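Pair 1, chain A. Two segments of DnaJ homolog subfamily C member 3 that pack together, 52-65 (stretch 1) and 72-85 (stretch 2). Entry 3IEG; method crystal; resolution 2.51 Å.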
# COMPACT_ATOMS: atom_id res chain seq x y z
N LYS A 52 -16.93 -13.99 -9.24
CA LYS A 52 -15.55 -14.49 -9.30
C LYS A 52 -15.05 -14.54 -10.74
O LYS A 52 -15.04 -15.61 -11.36
CB LYS A 52 -15.41 -15.87 -8.63
CG LYS A 52 -15.89 -15.96 -7.18
CD LYS A 52 -15.48 -17.28 -6.56
CE LYS A 52 -16.44 -17.69 -5.47
NZ LYS A 52 -16.06 -18.99 -4.84
N SER A 53 -14.64 -13.39 -11.27
CA SER A 53 -14.27 -13.27 -12.68
C SER A 53 -13.02 -14.05 -13.06
O SER A 53 -12.90 -14.52 -14.18
CB SER A 53 -14.09 -11.81 -13.06
OG SER A 53 -12.99 -11.25 -12.38
N LYS A 54 -12.09 -14.19 -12.12
CA LYS A 54 -10.90 -15.01 -12.33
C LYS A 54 -11.29 -16.42 -12.75
O LYS A 54 -10.65 -16.99 -13.62
CB LYS A 54 -10.06 -15.08 -11.05
CG LYS A 54 -8.69 -15.71 -11.21
CD LYS A 54 -7.71 -15.17 -10.14
CE LYS A 54 -7.42 -13.66 -10.33
NZ LYS A 54 -6.65 -13.08 -9.19
N ALA A 55 -12.35 -16.95 -12.14
CA ALA A 55 -12.84 -18.29 -12.43
C ALA A 55 -13.73 -18.35 -13.68
O ALA A 55 -13.70 -19.34 -14.42
CB ALA A 55 -13.58 -18.84 -11.23
N ALA A 56 -14.51 -17.30 -13.92
CA ALA A 56 -15.39 -17.23 -15.08
C ALA A 56 -14.65 -17.17 -16.40
O ALA A 56 -15.03 -17.86 -17.36
CB ALA A 56 -16.34 -16.06 -14.96
N LEU A 57 -13.60 -16.37 -16.46
CA LEU A 57 -12.89 -16.13 -17.72
C LEU A 57 -12.46 -17.42 -18.46
O LEU A 57 -12.85 -17.61 -19.61
CB LEU A 57 -11.73 -15.14 -17.55
CG LEU A 57 -10.82 -14.85 -18.75
CD1 LEU A 57 -11.58 -14.20 -19.89
CD2 LEU A 57 -9.64 -13.97 -18.35
N PRO A 58 -11.67 -18.31 -17.82
CA PRO A 58 -11.33 -19.52 -18.58
C PRO A 58 -12.53 -20.27 -19.15
O PRO A 58 -12.43 -20.80 -20.25
CB PRO A 58 -10.55 -20.38 -17.57
CG PRO A 58 -10.79 -19.73 -16.21
CD PRO A 58 -11.05 -18.29 -16.48
N ASP A 59 -13.66 -20.29 -18.45
CA ASP A 59 -14.85 -20.95 -19.00
C ASP A 59 -15.48 -20.16 -20.14
O ASP A 59 -15.94 -20.73 -21.13
CB ASP A 59 -15.90 -21.25 -17.91
CG ASP A 59 -15.44 -22.29 -16.91
OD1 ASP A 59 -14.46 -23.01 -17.19
OD2 ASP A 59 -16.06 -22.39 -15.83
N LEU A 60 -15.49 -18.84 -20.02
CA LEU A 60 -15.98 -18.00 -21.09
C LEU A 60 -15.17 -18.21 -22.35
O LEU A 60 -15.75 -18.46 -23.41
CB LEU A 60 -15.98 -16.53 -20.68
CG LEU A 60 -17.12 -16.16 -19.73
CD1 LEU A 60 -16.92 -14.76 -19.21
CD2 LEU A 60 -18.48 -16.30 -20.40
N THR A 61 -13.84 -18.15 -22.24
CA THR A 61 -13.02 -18.36 -23.43
C THR A 61 -13.08 -19.80 -23.94
O THR A 61 -12.90 -20.04 -25.13
CB THR A 61 -11.54 -17.86 -23.29
OG1 THR A 61 -10.66 -18.98 -23.14
CG2 THR A 61 -11.35 -16.89 -22.16
N LYS A 62 -13.34 -20.75 -23.06
CA LYS A 62 -13.56 -22.11 -23.52
C LYS A 62 -14.80 -22.16 -24.42
O LYS A 62 -14.76 -22.72 -25.52
CB LYS A 62 -13.71 -23.06 -22.34
CG LYS A 62 -13.96 -24.52 -22.75
CD LYS A 62 -12.74 -25.17 -23.36
CE LYS A 62 -13.05 -26.61 -23.74
NZ LYS A 62 -11.84 -27.29 -24.30
N VAL A 63 -15.89 -21.55 -23.97
CA VAL A 63 -17.12 -21.57 -24.74
C VAL A 63 -16.89 -20.99 -26.11
O VAL A 63 -17.31 -21.55 -27.11
CB VAL A 63 -18.25 -20.80 -24.04
CG1 VAL A 63 -19.48 -20.68 -24.95
CG2 VAL A 63 -18.61 -21.48 -22.74
N ILE A 64 -16.19 -19.87 -26.16
CA ILE A 64 -15.94 -19.18 -27.40
C ILE A 64 -15.09 -20.07 -28.30
O ILE A 64 -15.37 -20.19 -29.48
CB ILE A 64 -15.32 -17.82 -27.13
CG1 ILE A 64 -16.34 -16.93 -26.42
CG2 ILE A 64 -14.85 -17.16 -28.41
CD1 ILE A 64 -15.73 -15.89 -25.53
N ALA A 65 -14.08 -20.71 -27.73
CA ALA A 65 -13.24 -21.63 -28.50
C ALA A 65 -14.08 -22.72 -29.17
O ALA A 65 -13.84 -23.06 -30.33
CB ALA A 65 -12.16 -22.24 -27.61
N ALA A 72 -23.56 -14.38 -26.45
CA ALA A 72 -23.70 -14.05 -25.01
C ALA A 72 -22.42 -14.22 -24.20
O ALA A 72 -22.11 -13.41 -23.35
CB ALA A 72 -24.84 -14.84 -24.39
N ALA A 73 -21.67 -15.28 -24.47
CA ALA A 73 -20.44 -15.56 -23.76
C ALA A 73 -19.34 -14.58 -24.12
O ALA A 73 -18.54 -14.19 -23.26
CB ALA A 73 -19.98 -16.98 -24.02
N ARG A 74 -19.30 -14.18 -25.39
CA ARG A 74 -18.31 -13.22 -25.85
C ARG A 74 -18.61 -11.84 -25.28
O ARG A 74 -17.70 -11.12 -24.88
CB ARG A 74 -18.22 -13.19 -27.37
CG ARG A 74 -17.16 -12.24 -27.89
CD ARG A 74 -17.00 -12.27 -29.40
NE ARG A 74 -15.92 -13.18 -29.80
CZ ARG A 74 -16.11 -14.19 -30.62
NH1 ARG A 74 -17.31 -14.40 -31.13
NH2 ARG A 74 -15.12 -14.99 -30.94
N LEU A 75 -19.89 -11.47 -25.22
CA LEU A 75 -20.23 -10.21 -24.60
C LEU A 75 -19.71 -10.15 -23.17
O LEU A 75 -19.10 -9.16 -22.77
CB LEU A 75 -21.74 -9.95 -24.65
CG LEU A 75 -22.21 -8.67 -23.96
CD1 LEU A 75 -21.63 -7.42 -24.60
CD2 LEU A 75 -23.72 -8.59 -23.93
N GLN A 76 -19.91 -11.24 -22.42
CA GLN A 76 -19.46 -11.31 -21.02
C GLN A 76 -17.94 -11.18 -20.89
O GLN A 76 -17.44 -10.45 -20.03
CB GLN A 76 -19.97 -12.58 -20.32
CG GLN A 76 -21.49 -12.65 -20.09
CD GLN A 76 -22.07 -11.40 -19.46
OE1 GLN A 76 -21.46 -10.79 -18.57
NE2 GLN A 76 -23.24 -10.99 -19.91
N ARG A 77 -17.19 -11.86 -21.75
CA ARG A 77 -15.73 -11.76 -21.74
C ARG A 77 -15.26 -10.34 -22.03
O ARG A 77 -14.33 -9.85 -21.39
CB ARG A 77 -15.08 -12.75 -22.70
CG ARG A 77 -13.58 -12.76 -22.57
CD ARG A 77 -12.92 -13.83 -23.40
NE ARG A 77 -13.00 -13.51 -24.81
CZ ARG A 77 -12.50 -14.27 -25.76
NH1 ARG A 77 -11.88 -15.39 -25.43
NH2 ARG A 77 -12.63 -13.92 -27.02
N GLY A 78 -15.91 -9.70 -22.99
CA GLY A 78 -15.68 -8.29 -23.30
C GLY A 78 -15.78 -7.40 -22.08
O GLY A 78 -14.95 -6.52 -21.87
N HIS A 79 -16.80 -7.61 -21.26
CA HIS A 79 -16.93 -6.87 -20.01
C HIS A 79 -15.71 -7.04 -19.10
O HIS A 79 -15.19 -6.06 -18.56
CB HIS A 79 -18.21 -7.25 -19.25
CG HIS A 79 -19.47 -6.89 -19.97
ND1 HIS A 79 -19.65 -5.69 -20.61
CD2 HIS A 79 -20.62 -7.59 -20.14
CE1 HIS A 79 -20.85 -5.66 -21.16
NE2 HIS A 79 -21.46 -6.79 -20.89
N LEU A 80 -15.26 -8.28 -18.93
CA LEU A 80 -14.17 -8.57 -18.00
C LEU A 80 -12.88 -7.98 -18.52
O LEU A 80 -12.14 -7.39 -17.76
CB LEU A 80 -14.02 -10.08 -17.71
CG LEU A 80 -15.23 -10.84 -17.13
CD1 LEU A 80 -14.95 -12.34 -16.95
CD2 LEU A 80 -15.66 -10.22 -15.83
N LEU A 81 -12.63 -8.13 -19.83
CA LEU A 81 -11.44 -7.54 -20.47
C LEU A 81 -11.38 -6.02 -20.31
O LEU A 81 -10.34 -5.48 -19.96
CB LEU A 81 -11.37 -7.91 -21.96
CG LEU A 81 -11.20 -9.40 -22.30
CD1 LEU A 81 -11.58 -9.71 -23.76
CD2 LEU A 81 -9.79 -9.88 -21.98
N LEU A 82 -12.49 -5.33 -20.57
CA LEU A 82 -12.53 -3.89 -20.35
C LEU A 82 -12.15 -3.53 -18.91
O LEU A 82 -11.39 -2.59 -18.68
CB LEU A 82 -13.90 -3.33 -20.70
CG LEU A 82 -14.18 -1.84 -20.49
CD1 LEU A 82 -13.15 -0.95 -21.18
CD2 LEU A 82 -15.56 -1.53 -21.00
N LYS A 83 -12.67 -4.28 -17.94
CA LYS A 83 -12.34 -4.04 -16.53
C LYS A 83 -10.86 -4.31 -16.24
O LYS A 83 -10.25 -3.66 -15.39
CB LYS A 83 -13.21 -4.91 -15.62
CG LYS A 83 -14.64 -4.40 -15.40
CD LYS A 83 -15.21 -5.05 -14.16
CE LYS A 83 -16.65 -4.70 -13.93
NZ LYS A 83 -17.11 -5.38 -12.68
N GLN A 84 -10.28 -5.26 -16.96
CA GLN A 84 -8.87 -5.57 -16.81
C GLN A 84 -7.97 -4.56 -17.53
O GLN A 84 -6.76 -4.59 -17.39
CB GLN A 84 -8.61 -7.00 -17.30
CG GLN A 84 -9.20 -8.09 -16.42
CD GLN A 84 -8.89 -9.49 -16.94
OE1 GLN A 84 -8.36 -9.66 -18.03
NE2 GLN A 84 -9.23 -10.51 -16.15
N GLY A 85 -8.58 -3.66 -18.30
CA GLY A 85 -7.83 -2.67 -19.09
C GLY A 85 -7.17 -3.26 -20.33
O GLY A 85 -6.28 -2.64 -20.92
O HOH W 1 -11.81 -17.79 -26.66

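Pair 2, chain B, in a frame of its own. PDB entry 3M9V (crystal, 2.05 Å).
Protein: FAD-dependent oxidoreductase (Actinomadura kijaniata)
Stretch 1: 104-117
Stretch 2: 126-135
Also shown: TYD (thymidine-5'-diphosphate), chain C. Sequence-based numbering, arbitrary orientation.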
# COMPACT_ATOMS: atom_id res chain seq x y z
N MET B 104 -26.23 -17.00 -7.73
CA MET B 104 -27.54 -16.82 -7.03
C MET B 104 -28.31 -18.15 -7.11
O MET B 104 -28.92 -18.61 -6.15
CB MET B 104 -28.39 -15.76 -7.75
CG MET B 104 -27.84 -14.31 -7.75
SD MET B 104 -27.23 -13.75 -6.14
CE MET B 104 -28.80 -13.61 -5.31
N GLN B 105 -28.24 -18.82 -8.27
CA GLN B 105 -28.91 -20.12 -8.37
C GLN B 105 -28.26 -21.19 -7.50
O GLN B 105 -28.96 -21.92 -6.79
CB GLN B 105 -28.88 -20.64 -9.80
CG GLN B 105 -29.57 -22.00 -9.94
CD GLN B 105 -31.09 -21.84 -10.17
OE1 GLN B 105 -31.63 -20.74 -10.07
NE2 GLN B 105 -31.76 -22.94 -10.48
N LEU B 106 -26.94 -21.33 -7.62
CA LEU B 106 -26.23 -22.38 -6.88
C LEU B 106 -26.36 -22.21 -5.37
O LEU B 106 -26.54 -23.17 -4.63
CB LEU B 106 -24.76 -22.51 -7.29
CG LEU B 106 -24.58 -22.79 -8.79
CD1 LEU B 106 -23.16 -23.23 -9.08
CD2 LEU B 106 -25.50 -23.90 -9.24
N SER B 107 -26.22 -20.99 -4.87
CA SER B 107 -26.25 -20.91 -3.43
C SER B 107 -27.68 -21.07 -2.92
O SER B 107 -27.87 -21.54 -1.80
CB SER B 107 -25.71 -19.57 -2.93
OG SER B 107 -26.55 -18.57 -3.45
N ARG B 108 -28.68 -20.65 -3.70
CA ARG B 108 -30.07 -20.96 -3.34
C ARG B 108 -30.34 -22.48 -3.25
O ARG B 108 -31.10 -22.94 -2.39
CB ARG B 108 -31.02 -20.18 -4.25
CG ARG B 108 -32.51 -20.22 -3.90
CD ARG B 108 -32.86 -19.76 -2.49
NE ARG B 108 -32.70 -18.32 -2.36
CZ ARG B 108 -32.93 -17.64 -1.25
NH1 ARG B 108 -32.77 -16.32 -1.25
NH2 ARG B 108 -33.32 -18.28 -0.15
N GLY B 109 -29.67 -23.28 -4.09
CA GLY B 109 -29.71 -24.74 -3.97
C GLY B 109 -29.33 -25.21 -2.57
O GLY B 109 -29.97 -26.09 -1.97
N LEU B 110 -28.28 -24.60 -2.03
CA LEU B 110 -27.77 -24.91 -0.70
C LEU B 110 -28.66 -24.42 0.43
O LEU B 110 -28.83 -25.14 1.40
CB LEU B 110 -26.37 -24.30 -0.50
CG LEU B 110 -25.28 -24.73 -1.49
CD1 LEU B 110 -23.99 -23.92 -1.19
CD2 LEU B 110 -25.02 -26.24 -1.34
N THR B 111 -29.24 -23.22 0.35
CA THR B 111 -30.04 -22.84 1.51
C THR B 111 -31.43 -23.48 1.46
O THR B 111 -32.05 -23.70 2.50
CB THR B 111 -30.16 -21.31 1.62
OG1 THR B 111 -30.64 -20.80 0.37
CG2 THR B 111 -28.80 -20.69 1.87
N LEU B 112 -31.95 -23.76 0.26
CA LEU B 112 -33.22 -24.47 0.16
C LEU B 112 -33.04 -25.90 0.63
O LEU B 112 -33.94 -26.42 1.26
CB LEU B 112 -33.86 -24.46 -1.23
CG LEU B 112 -34.54 -23.13 -1.57
CD1 LEU B 112 -35.07 -23.21 -3.00
CD2 LEU B 112 -35.60 -22.71 -0.54
N GLY B 113 -31.90 -26.51 0.29
CA GLY B 113 -31.55 -27.83 0.78
C GLY B 113 -31.51 -27.93 2.30
O GLY B 113 -31.79 -28.96 2.91
N TYR B 114 -31.19 -26.82 2.96
CA TYR B 114 -31.22 -26.82 4.41
C TYR B 114 -32.64 -26.62 4.94
O TYR B 114 -32.99 -27.13 6.01
CB TYR B 114 -30.33 -25.67 4.87
CG TYR B 114 -30.28 -25.49 6.37
CD1 TYR B 114 -29.19 -25.95 7.10
CD2 TYR B 114 -31.33 -24.86 7.04
CE1 TYR B 114 -29.14 -25.78 8.47
CE2 TYR B 114 -31.29 -24.69 8.42
CZ TYR B 114 -30.20 -25.17 9.12
OH TYR B 114 -30.14 -25.01 10.48
N GLU B 115 -33.45 -25.85 4.24
CA GLU B 115 -34.87 -25.72 4.60
C GLU B 115 -35.56 -27.08 4.49
O GLU B 115 -36.29 -27.51 5.38
CB GLU B 115 -35.57 -24.75 3.66
CG GLU B 115 -35.17 -23.30 3.84
CD GLU B 115 -35.73 -22.75 5.14
OE1 GLU B 115 -35.55 -21.56 5.44
OE2 GLU B 115 -36.38 -23.53 5.87
N TRP B 116 -35.31 -27.75 3.37
CA TRP B 116 -35.80 -29.10 3.12
C TRP B 116 -35.49 -30.10 4.25
O TRP B 116 -36.37 -30.87 4.64
CB TRP B 116 -35.26 -29.60 1.78
CG TRP B 116 -35.78 -30.95 1.38
CD1 TRP B 116 -37.09 -31.30 1.19
CD2 TRP B 116 -35.02 -32.15 1.15
NE1 TRP B 116 -37.18 -32.62 0.85
CE2 TRP B 116 -35.93 -33.17 0.82
CE3 TRP B 116 -33.65 -32.45 1.17
CZ2 TRP B 116 -35.54 -34.47 0.51
CZ3 TRP B 116 -33.26 -33.74 0.88
CH2 TRP B 116 -34.20 -34.74 0.56
N ARG B 117 -34.28 -30.08 4.78
CA ARG B 117 -33.85 -31.06 5.79
C ARG B 117 -34.17 -30.59 7.21
O ARG B 117 -34.24 -31.43 8.10
CB ARG B 117 -32.34 -31.27 5.72
CG ARG B 117 -31.82 -32.06 4.53
CD ARG B 117 -30.30 -32.15 4.57
NE ARG B 117 -29.65 -32.14 3.26
CZ ARG B 117 -29.46 -33.22 2.50
NH1 ARG B 117 -28.84 -33.14 1.33
NH2 ARG B 117 -29.90 -34.41 2.91
N LEU B 126 -42.42 -26.74 0.41
CA LEU B 126 -42.18 -25.67 -0.54
C LEU B 126 -40.77 -25.76 -1.11
O LEU B 126 -40.59 -25.75 -2.33
CB LEU B 126 -42.45 -24.32 0.14
CG LEU B 126 -41.97 -23.12 -0.67
CD1 LEU B 126 -42.80 -23.03 -1.95
CD2 LEU B 126 -42.13 -21.84 0.15
N ALA B 127 -39.77 -25.87 -0.24
CA ALA B 127 -38.38 -26.09 -0.63
C ALA B 127 -38.25 -27.26 -1.60
O ALA B 127 -37.58 -27.15 -2.63
CB ALA B 127 -37.52 -26.36 0.60
N GLU B 128 -38.91 -28.37 -1.25
CA GLU B 128 -38.86 -29.58 -2.10
C GLU B 128 -39.41 -29.34 -3.51
O GLU B 128 -38.84 -29.75 -4.53
CB GLU B 128 -39.58 -30.78 -1.46
CG GLU B 128 -39.49 -32.01 -2.35
CD GLU B 128 -40.02 -33.30 -1.77
OE1 GLU B 128 -40.40 -34.16 -2.59
OE2 GLU B 128 -40.04 -33.52 -0.54
N ARG B 129 -40.54 -28.63 -3.57
CA ARG B 129 -41.10 -28.33 -4.88
C ARG B 129 -40.13 -27.50 -5.71
O ARG B 129 -39.84 -27.81 -6.87
CB ARG B 129 -42.47 -27.66 -4.81
CG ARG B 129 -43.21 -27.89 -6.13
CD ARG B 129 -44.71 -28.17 -6.01
NE ARG B 129 -45.45 -27.04 -5.42
CZ ARG B 129 -45.96 -27.03 -4.19
NH1 ARG B 129 -46.60 -25.95 -3.77
NH2 ARG B 129 -45.85 -28.09 -3.40
N ILE B 130 -39.60 -26.44 -5.11
CA ILE B 130 -38.66 -25.61 -5.88
C ILE B 130 -37.40 -26.35 -6.36
O ILE B 130 -36.94 -26.18 -7.49
CB ILE B 130 -38.31 -24.35 -5.08
CG1 ILE B 130 -39.60 -23.57 -4.84
CG2 ILE B 130 -37.29 -23.53 -5.86
CD1 ILE B 130 -39.46 -22.38 -3.91
N LEU B 131 -36.82 -27.13 -5.45
CA LEU B 131 -35.60 -27.89 -5.70
C LEU B 131 -35.77 -28.89 -6.85
O LEU B 131 -34.91 -28.94 -7.75
CB LEU B 131 -35.10 -28.58 -4.42
CG LEU B 131 -34.51 -27.74 -3.27
CD1 LEU B 131 -34.51 -28.55 -1.97
CD2 LEU B 131 -33.07 -27.30 -3.57
N ARG B 132 -36.87 -29.66 -6.89
CA ARG B 132 -37.06 -30.49 -8.09
C ARG B 132 -37.31 -29.61 -9.30
O ARG B 132 -36.87 -29.92 -10.40
CB ARG B 132 -38.18 -31.52 -7.98
CG ARG B 132 -38.83 -31.62 -6.63
CD ARG B 132 -39.84 -32.75 -6.66
NE ARG B 132 -39.16 -34.02 -6.86
CZ ARG B 132 -39.05 -34.95 -5.91
NH1 ARG B 132 -38.40 -36.07 -6.16
NH2 ARG B 132 -39.60 -34.72 -4.72
N GLY B 133 -38.00 -28.49 -9.13
CA GLY B 133 -37.97 -27.54 -10.24
C GLY B 133 -36.60 -27.21 -10.82
O GLY B 133 -36.41 -27.15 -12.04
N MET B 134 -35.64 -26.96 -9.92
CA MET B 134 -34.33 -26.46 -10.36
C MET B 134 -33.66 -27.53 -11.20
O MET B 134 -33.01 -27.25 -12.21
CB MET B 134 -33.46 -26.05 -9.16
CG MET B 134 -34.08 -24.95 -8.30
SD MET B 134 -33.24 -24.59 -6.73
CE MET B 134 -31.58 -24.31 -7.31
N VAL B 135 -33.81 -28.78 -10.78
CA VAL B 135 -33.15 -29.86 -11.53
C VAL B 135 -33.74 -29.98 -12.93
O VAL B 135 -33.05 -30.17 -13.94
CB VAL B 135 -33.33 -31.20 -10.78
CG1 VAL B 135 -32.72 -32.34 -11.60
CG2 VAL B 135 -32.71 -31.13 -9.37
PA TYD C . -30.61 -15.62 4.07
O1A TYD C . -31.86 -15.21 3.30
O2A TYD C . -29.23 -15.22 3.58
O3A TYD C . -30.77 -15.19 5.61
PB TYD C . -31.83 -14.03 5.94
O1B TYD C . -31.64 -13.03 4.81
O2B TYD C . -31.26 -13.58 7.26
O3B TYD C . -33.15 -14.78 5.97
O5' TYD C . -30.62 -17.20 4.39
C5' TYD C . -31.58 -17.82 5.24
C4' TYD C . -31.47 -19.23 4.68
O4' TYD C . -30.22 -19.82 5.03
C3' TYD C . -32.55 -20.19 5.15
O3' TYD C . -33.26 -20.43 3.93
C2' TYD C . -31.81 -21.48 5.47
C1' TYD C . -30.33 -21.24 5.15
N1 TYD C . -29.48 -21.68 6.25
C2 TYD C . -28.45 -22.50 6.03
O2 TYD C . -28.22 -22.90 4.87
N3 TYD C . -27.68 -22.89 7.07
C4 TYD C . -27.93 -22.47 8.33
O4 TYD C . -27.20 -22.85 9.27
C5 TYD C . -29.00 -21.63 8.57
C5M TYD C . -29.37 -21.11 9.94
C6 TYD C . -29.77 -21.24 7.48

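Pair 1 and pair 2 are both two helices packed in a largely antiparallel way. In each, the N-to-C directions differ by 141° and the signed crossing angle is -141°. The axes come within 8.9 Å in pair 1 and 8.5 Å in pair 2. Over 14 central residues the backbones superpose with an RMSD of 0.4 Å. The contact buries 623 Å² in pair 1 and 492 Å² in pair 2, both sides summed.

The clearest match is a leucine. Leu A60 falls on Leu B112, and both have chi1 m and chi2 t. Each points toward the other helix and sits as a knob among four residues. The hole for Leu A60 is Ala A73, Gln A76, Arg A77 and Leu A80. The hole for Leu B112 is made by the matching positions, Ala B127, Ile B130, Leu B131 and Met B134. Both pairs have alanine at the first of these positions, and it lies where the helices come close. The nearest partner differs: CA of Ala A73 is 5.7 Å from CA of Leu A60, but CA of Ala B127 is 5.5 Å from CA of Trp B116, the match of Ile A64. Leu A60 CD2 is 4.0 Å from Ala A73 CB, and Leu B112 CD2 is 4.3 Å from Ala B127 CB.

Leu A80 and Met B134 also match, with side-chain centres 0.8 Å apart. Leu A80 CD1 lies 3.9 Å from Leu A60 CD1. Met B134 SD lies 4.4 Å from Leu B112 CD1, and Met B134 CE reaches to 3.5 Å from Gln B105 NE2. At the position of Gln B105, pair 1 has Ser A53, and Ser A53 CB is 3.6 Å from Leu A80 CD2.

The second knob differs in kind. Arg A77 matches Leu B131. Arg A77 sits among Leu A57, Leu A60, Thr A61 and Ile A64. Arg A77 CG lies 3.6 Å from Leu A57 CD1. Its guanidinium has Ile A64 CD1 over one face and Thr A61 CB at the edge. The oxygen of a water accepts a hydrogen bond from Arg A77 NH1 at 2.7 Å and donates one to Thr A61 O at 2.9 Å, so it bridges the helices. Leu B131 is shorter and meets a barer surface. The positions of Leu A57 and Thr A61 hold Gly B109 and Gly B113. Leu B131 CD2 approaches Gly B109 O at 3.7 Å, and Leu B131 CD1 approaches Gly B113 N at 4.0 Å. The backbone itself thus lines part of this hole.

Ile A64 matches Trp B116, and Arg A74 matches Glu B128. In pair 1 Ile A64 CG2 lies over one face of the Arg A74 guanidinium, 3.3 Å from Arg A74 NH2. In pair 2 the indole gives a weak hydrogen bond from Trp B116 NE1 to Glu B128 OE2, 3.3 Å long. Pair 1 has no direct hydrogen bond between its helices.

Val A63 matches Glu B115. Val A63 CG1 packs 3.8 Å from Ala A73 CB. Glu B115 CB lies 4.0 Å from Ala B127 CB, but the carboxylate leads away, and Glu B115 OE1 accepts a hydrogen bond from TYD O3' at 3.0 Å.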